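Local structure of mandelate racemase/muconate lactonizing enzyme family protein (Roseovarius sp. TM1035, 3T9P) at residues K121-A124 with T125-G129; V371-P375 with T376-S380. The protein is a putative member of the mandelate racemase/muconate lactonizing enzyme family within the enolase superfamily and probably acts as an isomerase or a related enzyme on a carboxylate substrate. All coordinates share one frame; numbering follows the deposited sequence.

Contact 1: K121-A124 with T125-G129; sequences KPVA and TLLGG
Val123 and Leu127, one turn apart, run their side chains alongside each other in the same direction. CG1 of Val123 rests 3.9 Å from CG of Leu127. The torsion of Val123 sets this up: CG1 is anti to the backbone N (chi1 171°) and lies on the side facing Leu127. The backbone runs alongside, with Leu127 N bonded to Val123 O at 2.9 Å. A second group of side chains gathers at the start of this short helix. Lys121 stands before Pro122, the N-cap residue, and its extended chain passes Thr125 at about a right angle. Its CD is 4.0 Å from Thr125 CG2. Leu126 joins from the next position, with CD2 3.9 Å from Lys121 CB. The other branch of Thr125, OG1, packs 3.7 Å from the ring carbon CD of Pro122. Pro122 O takes the first helical bond, 3.2 Å from Leu126 N, in the carbonyl plane and with an N-H...O angle of 161°. The helix closes in a Schellman motif. Gly129 N reaches back 2.8 Å to Ala124 O, and Gly128 N bonds to Thr125 O. Gly128 is the C-prime residue; its positive phi would jam a side chain against the preceding carbonyl. Lys121 NZ turns to a salt bridge with Glu119, at the end of helix 98-119. Val123 and Leu127 share Trp112 of that helix. Leu127 also meets helix 287-299, while Pro122 and Val123 touch His320 of helix 313-322, so the turn packs among three helices.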
ATOM      1  N   LYS A 121      19.900   7.122 -26.931  1.00 20.22           N
ATOM      2  CA  LYS A 121      19.197   5.871 -27.200  1.00 21.55           C
ATOM      3  C   LYS A 121      17.753   5.966 -26.645  1.00 20.79           C
ATOM      4  O   LYS A 121      17.565   6.504 -25.538  1.00 19.38           O
ATOM      5  CB  LYS A 121      19.907   4.737 -26.472  1.00 22.61           C
ATOM      6  CG  LYS A 121      21.229   4.233 -27.252  1.00 26.80           C
ATOM      7  CD  LYS A 121      22.071   3.294 -26.363  1.00 31.66           C
ATOM      8  CE  LYS A 121      23.418   2.952 -27.054  1.00 34.92           C
ATOM      9  NZ  LYS A 121      24.227   2.584 -25.865  1.00 42.48           N
ATOM     10  N   PRO A 122      16.741   5.442 -27.384  1.00 21.45           N
ATOM     11  CA  PRO A 122      15.390   5.208 -26.742  1.00 20.11           C
ATOM     12  C   PRO A 122      15.466   4.230 -25.537  1.00 19.67           C
ATOM     13  O   PRO A 122      16.316   3.317 -25.509  1.00 18.66           O
ATOM     14  CB  PRO A 122      14.570   4.489 -27.831  1.00 18.93           C
ATOM     15  CG  PRO A 122      15.399   4.581 -29.122  1.00 22.29           C
ATOM     16  CD  PRO A 122      16.849   4.845 -28.746  1.00 20.07           C
ATOM     17  N   VAL A 123      14.571   4.410 -24.568  1.00 18.18           N
ATOM     18  CA  VAL A 123      14.633   3.567 -23.351  1.00 17.43           C
ATOM     19  C   VAL A 123      14.513   2.128 -23.749  1.00 16.84           C
ATOM     20  O   VAL A 123      15.247   1.231 -23.198  1.00 18.37           O
ATOM     21  CB  VAL A 123      13.506   3.924 -22.357  1.00 17.12           C
ATOM     22  CG1 VAL A 123      13.471   2.881 -21.241  1.00 15.95           C
ATOM     23  CG2 VAL A 123      13.827   5.318 -21.776  1.00 12.96           C
ATOM     24  N   ALA A 124      13.710   1.877 -24.761  1.00 17.85           N
ATOM     25  CA  ALA A 124      13.529   0.466 -25.285  1.00 19.47           C
ATOM     26  C   ALA A 124      14.897  -0.168 -25.619  1.00 21.32           C
ATOM     27  O   ALA A 124      15.116  -1.363 -25.369  1.00 21.99           O
ATOM     28  CB  ALA A 124      12.646   0.445 -26.541  1.00 18.63           C
ATOM     29  N   THR A 125      15.781   0.645 -26.192  1.00 21.68           N
ATOM     30  CA  THR A 125      17.181   0.171 -26.540  1.00 23.32           C
ATOM     31  C   THR A 125      18.002  -0.061 -25.258  1.00 21.69           C
ATOM     32  O   THR A 125      18.577  -1.135 -25.067  1.00 22.93           O
ATOM     33  CB  THR A 125      17.883   1.154 -27.525  1.00 22.99           C
ATOM     34  OG1 THR A 125      17.145   1.151 -28.747  1.00 25.05           O
ATOM     35  CG2 THR A 125      19.403   0.731 -27.750  1.00 24.66           C
ATOM     36  N   LEU A 126      17.942   0.870 -24.312  1.00 21.25           N
ATOM     37  CA  LEU A 126      18.585   0.644 -23.000  1.00 21.34           C
ATOM     38  C   LEU A 126      18.143  -0.635 -22.363  1.00 23.11           C
ATOM     39  O   LEU A 126      18.927  -1.265 -21.633  1.00 23.17           O
ATOM     40  CB  LEU A 126      18.387   1.824 -21.978  1.00 19.89           C
ATOM     41  CG  LEU A 126      18.763   3.189 -22.502  1.00 23.19           C
ATOM     42  CD1 LEU A 126      18.422   4.184 -21.347  1.00 24.04           C
ATOM     43  CD2 LEU A 126      20.237   3.217 -22.857  1.00 26.39           C
ATOM     44  N   LEU A 127      16.922  -1.087 -22.650  1.00 23.56           N
ATOM     45  CA  LEU A 127      16.386  -2.265 -22.009  1.00 24.46           C
ATOM     46  C   LEU A 127      16.634  -3.544 -22.783  1.00 26.13           C
ATOM     47  O   LEU A 127      16.055  -4.563 -22.471  1.00 27.67           O
ATOM     48  CB  LEU A 127      14.857  -2.082 -21.672  1.00 23.27           C
ATOM     49  CG  LEU A 127      14.445  -0.897 -20.742  1.00 21.12           C
ATOM     50  CD1 LEU A 127      12.921  -0.939 -20.365  1.00 24.31           C
ATOM     51  CD2 LEU A 127      15.186  -1.043 -19.509  1.00 24.20           C
ATOM     52  N   GLY A 128      17.481  -3.508 -23.799  1.00 28.45           N
ATOM     53  CA  GLY A 128      17.696  -4.702 -24.622  1.00 29.00           C
ATOM     54  C   GLY A 128      16.762  -4.867 -25.843  1.00 30.65           C
ATOM     55  O   GLY A 128      16.834  -5.894 -26.505  1.00 32.02           O
ATOM     56  N   GLY A 129      15.885  -3.905 -26.143  1.00 27.74           N
ATOM     57  CA  GLY A 129      14.981  -3.995 -27.313  1.00 26.24           C
ATOM     58  C   GLY A 129      15.447  -2.990 -28.344  1.00 26.18           C
ATOM     59  O   GLY A 129      16.646  -2.656 -28.355  1.00 25.61           O
TER

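Contact 2: V371-P375 with T376-S380; sequences VEISP and TWLDS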
ATOM      1  N   VAL A 371       9.556  11.890 -25.952  1.00 20.31           N
ATOM      2  CA  VAL A 371       8.334  12.677 -25.893  1.00 21.57           C
ATOM      3  C   VAL A 371       8.773  14.019 -25.358  1.00 21.52           C
ATOM      4  O   VAL A 371       9.760  14.073 -24.636  1.00 22.25           O
ATOM      5  CB  VAL A 371       7.163  12.115 -24.972  1.00 22.89           C
ATOM      6  CG1 VAL A 371       6.582  10.762 -25.456  1.00 23.44           C
ATOM      7  CG2 VAL A 371       7.500  12.100 -23.484  1.00 23.00           C
ATOM      8  N   GLU A 372       8.057  15.079 -25.694  1.00 20.50           N
ATOM      9  CA  GLU A 372       8.409  16.406 -25.169  1.00 21.56           C
ATOM     10  C   GLU A 372       7.188  16.956 -24.460  1.00 22.04           C
ATOM     11  O   GLU A 372       6.095  17.054 -25.061  1.00 19.68           O
ATOM     12  CB  GLU A 372       8.896  17.321 -26.313  1.00 24.44           C
ATOM     13  CG  GLU A 372       9.502  18.656 -25.741  1.00 32.03           C
ATOM     14  CD  GLU A 372       9.702  19.721 -26.864  1.00 41.89           C
ATOM     15  OE1 GLU A 372       9.469  19.405 -28.098  1.00 40.34           O
ATOM     16  OE2 GLU A 372      10.063  20.877 -26.467  1.00 44.52           O
ATOM     17  N   ILE A 373       7.329  17.223 -23.155  1.00 20.67           N
ATOM     18  CA  ILE A 373       6.196  17.722 -22.374  1.00 19.51           C
ATOM     19  C   ILE A 373       6.093  19.182 -22.766  1.00 21.12           C
ATOM     20  O   ILE A 373       7.103  19.910 -22.762  1.00 22.77           O
ATOM     21  CB  ILE A 373       6.435  17.594 -20.808  1.00 19.07           C
ATOM     22  CG1 ILE A 373       6.485  16.097 -20.428  1.00 17.20           C
ATOM     23  CG2 ILE A 373       5.389  18.308 -19.995  1.00 16.52           C
ATOM     24  CD1 ILE A 373       7.507  15.897 -19.427  1.00 22.10           C
ATOM     25  N   SER A 374       4.883  19.644 -22.964  1.00 20.62           N
ATOM     26  CA  SER A 374       4.724  21.030 -23.335  1.00 21.94           C
ATOM     27  C   SER A 374       5.090  21.997 -22.211  1.00 20.99           C
ATOM     28  O   SER A 374       4.545  21.894 -21.140  1.00 19.67           O
ATOM     29  CB  SER A 374       3.276  21.347 -23.692  1.00 21.47           C
ATOM     30  OG  SER A 374       3.255  22.760 -24.094  1.00 25.12           O
ATOM     31  N   PRO A 375       5.922  23.020 -22.517  1.00 22.43           N
ATOM     32  CA  PRO A 375       6.124  24.091 -21.545  1.00 21.67           C
ATOM     33  C   PRO A 375       4.815  24.843 -21.206  1.00 17.65           C
ATOM     34  O   PRO A 375       4.766  25.424 -20.177  1.00 17.58           O
ATOM     35  CB  PRO A 375       7.150  25.043 -22.255  1.00 22.83           C
ATOM     36  CG  PRO A 375       7.909  24.097 -23.182  1.00 26.08           C
ATOM     37  CD  PRO A 375       6.766  23.187 -23.723  1.00 20.53           C
ATOM     38  N   THR A 376       3.777  24.866 -22.035  1.00 18.29           N
ATOM     39  CA  THR A 376       2.510  25.501 -21.615  1.00 17.63           C
ATOM     40  C   THR A 376       1.894  24.825 -20.369  1.00 19.15           C
ATOM     41  O   THR A 376       1.385  25.438 -19.387  1.00 12.69           O
ATOM     42  CB  THR A 376       1.455  25.465 -22.760  1.00 20.08           C
ATOM     43  OG1 THR A 376       2.039  26.026 -23.984  1.00 25.40           O
ATOM     44  CG2 THR A 376       0.060  26.209 -22.421  1.00 19.22           C
ATOM     45  N   TRP A 377       1.887  23.510 -20.423  1.00 17.01           N
ATOM     46  CA  TRP A 377       1.305  22.799 -19.241  1.00 17.37           C
ATOM     47  C   TRP A 377       2.195  22.990 -17.979  1.00 16.03           C
ATOM     48  O   TRP A 377       1.719  23.298 -16.906  1.00 15.37           O
ATOM     49  CB  TRP A 377       1.212  21.334 -19.672  1.00 15.93           C
ATOM     50  CG  TRP A 377       0.416  20.511 -18.610  1.00 16.36           C
ATOM     51  CD1 TRP A 377      -0.909  20.206 -18.629  1.00 16.85           C
ATOM     52  CD2 TRP A 377       0.950  20.000 -17.371  1.00 17.53           C
ATOM     53  NE1 TRP A 377      -1.254  19.515 -17.446  1.00 18.64           N
ATOM     54  CE2 TRP A 377      -0.124  19.383 -16.670  1.00 16.13           C
ATOM     55  CE3 TRP A 377       2.220  20.018 -16.775  1.00 19.68           C
ATOM     56  CZ2 TRP A 377       0.042  18.784 -15.492  1.00 11.23           C
ATOM     57  CZ3 TRP A 377       2.367  19.395 -15.493  1.00 18.89           C
ATOM     58  CH2 TRP A 377       1.268  18.790 -14.901  1.00 14.72           C
ATOM     59  N   LEU A 378       3.511  22.898 -18.152  1.00 16.67           N
ATOM     60  CA  LEU A 378       4.427  23.101 -17.065  1.00 17.71           C
ATOM     61  C   LEU A 378       4.317  24.430 -16.457  1.00 19.39           C
ATOM     62  O   LEU A 378       4.587  24.587 -15.240  1.00 20.80           O
ATOM     63  CB  LEU A 378       5.896  22.905 -17.533  1.00 19.43           C
ATOM     64  CG  LEU A 378       6.204  21.487 -18.068  1.00 17.24           C
ATOM     65  CD1 LEU A 378       7.591  21.348 -18.718  1.00 22.17           C
ATOM     66  CD2 LEU A 378       6.034  20.428 -16.926  1.00 12.81           C
ATOM     67  N   ASP A 379       4.009  25.435 -17.289  1.00 20.69           N
ATOM     68  CA  ASP A 379       4.014  26.824 -16.837  1.00 21.15           C
ATOM     69  C   ASP A 379       2.941  27.040 -15.785  1.00 21.16           C
ATOM     70  O   ASP A 379       3.111  27.882 -14.918  1.00 23.60           O
ATOM     71  CB  ASP A 379       3.821  27.829 -18.035  1.00 20.81           C
ATOM     72  CG  ASP A 379       3.755  29.300 -17.580  1.00 24.94           C
ATOM     73  OD1 ASP A 379       4.778  29.817 -17.073  1.00 23.63           O
ATOM     74  OD2 ASP A 379       2.695  29.933 -17.748  1.00 22.01           O
ATOM     75  N   SER A 380       1.808  26.398 -15.852  1.00 20.92           N
ATOM     76  CA  SER A 380       0.855  26.737 -14.844  1.00 22.37           C
ATOM     77  C   SER A 380       0.661  25.575 -13.852  1.00 22.91           C
ATOM     78  O   SER A 380      -0.333  25.565 -13.096  1.00 20.81           O
ATOM     79  CB  SER A 380      -0.517  27.102 -15.463  1.00 24.82           C
ATOM     80  OG  SER A 380      -0.946  26.040 -16.258  1.00 27.61           O
TER
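Ser374 OG accepts a hydrogen bond from Thr376 N at 3.0 Å. This is an N-cap: Ser374 stands just before helix 375-379, and its side chain takes up a first-turn N-H. The torsion that allows it places OG anti to the Ser374 backbone N (chi1 -178°). Ser374 O also faces the helix and receives weak bonds from Trp377 N and Leu378 N. An alanine here would remove OG and would probably leave Thr376 N without its capping partner, making the helix start less well fixed. The next helical bond runs from Asp379 N to Pro375 O at 3.0 Å, with the donor tilted 31° from the carbonyl plane. Beside the cap the contact is apolar. The side chain of Ile373 lies roughly perpendicular to that of Leu378, and both touch Trp50 of strand 48-52. Trp377 packs toward the same antiparallel sheet, where its ring meets Phe38 edge-to-face and also touches Phe31. CD2 of Leu378 lies at the edge of the Trp377 ring, in its plane. On the Ile373 side, the methyl CG2 lies 3.8 Å from that same Leu378 CD2.

Overall arrangement
Contacts 1 and 2 are both short helices entered from a loop, and they follow one another in the chain. Their centres are about 25 Å apart. The nearest atoms are about 9 Å apart, so they do not touch. Helix 313-322 touches both: its far end borders contact 1, while Leu313 and Met316 nearer its start meet Val371, the first residue of 371-375. The loop before contact 2 adds a link, since Gly368 bonds to the backbone of Lys121 and Val123. Contact 1 packs among helices, whereas contact 2 sits against the antiparallel sheet that includes strands 25-32 and 48-52.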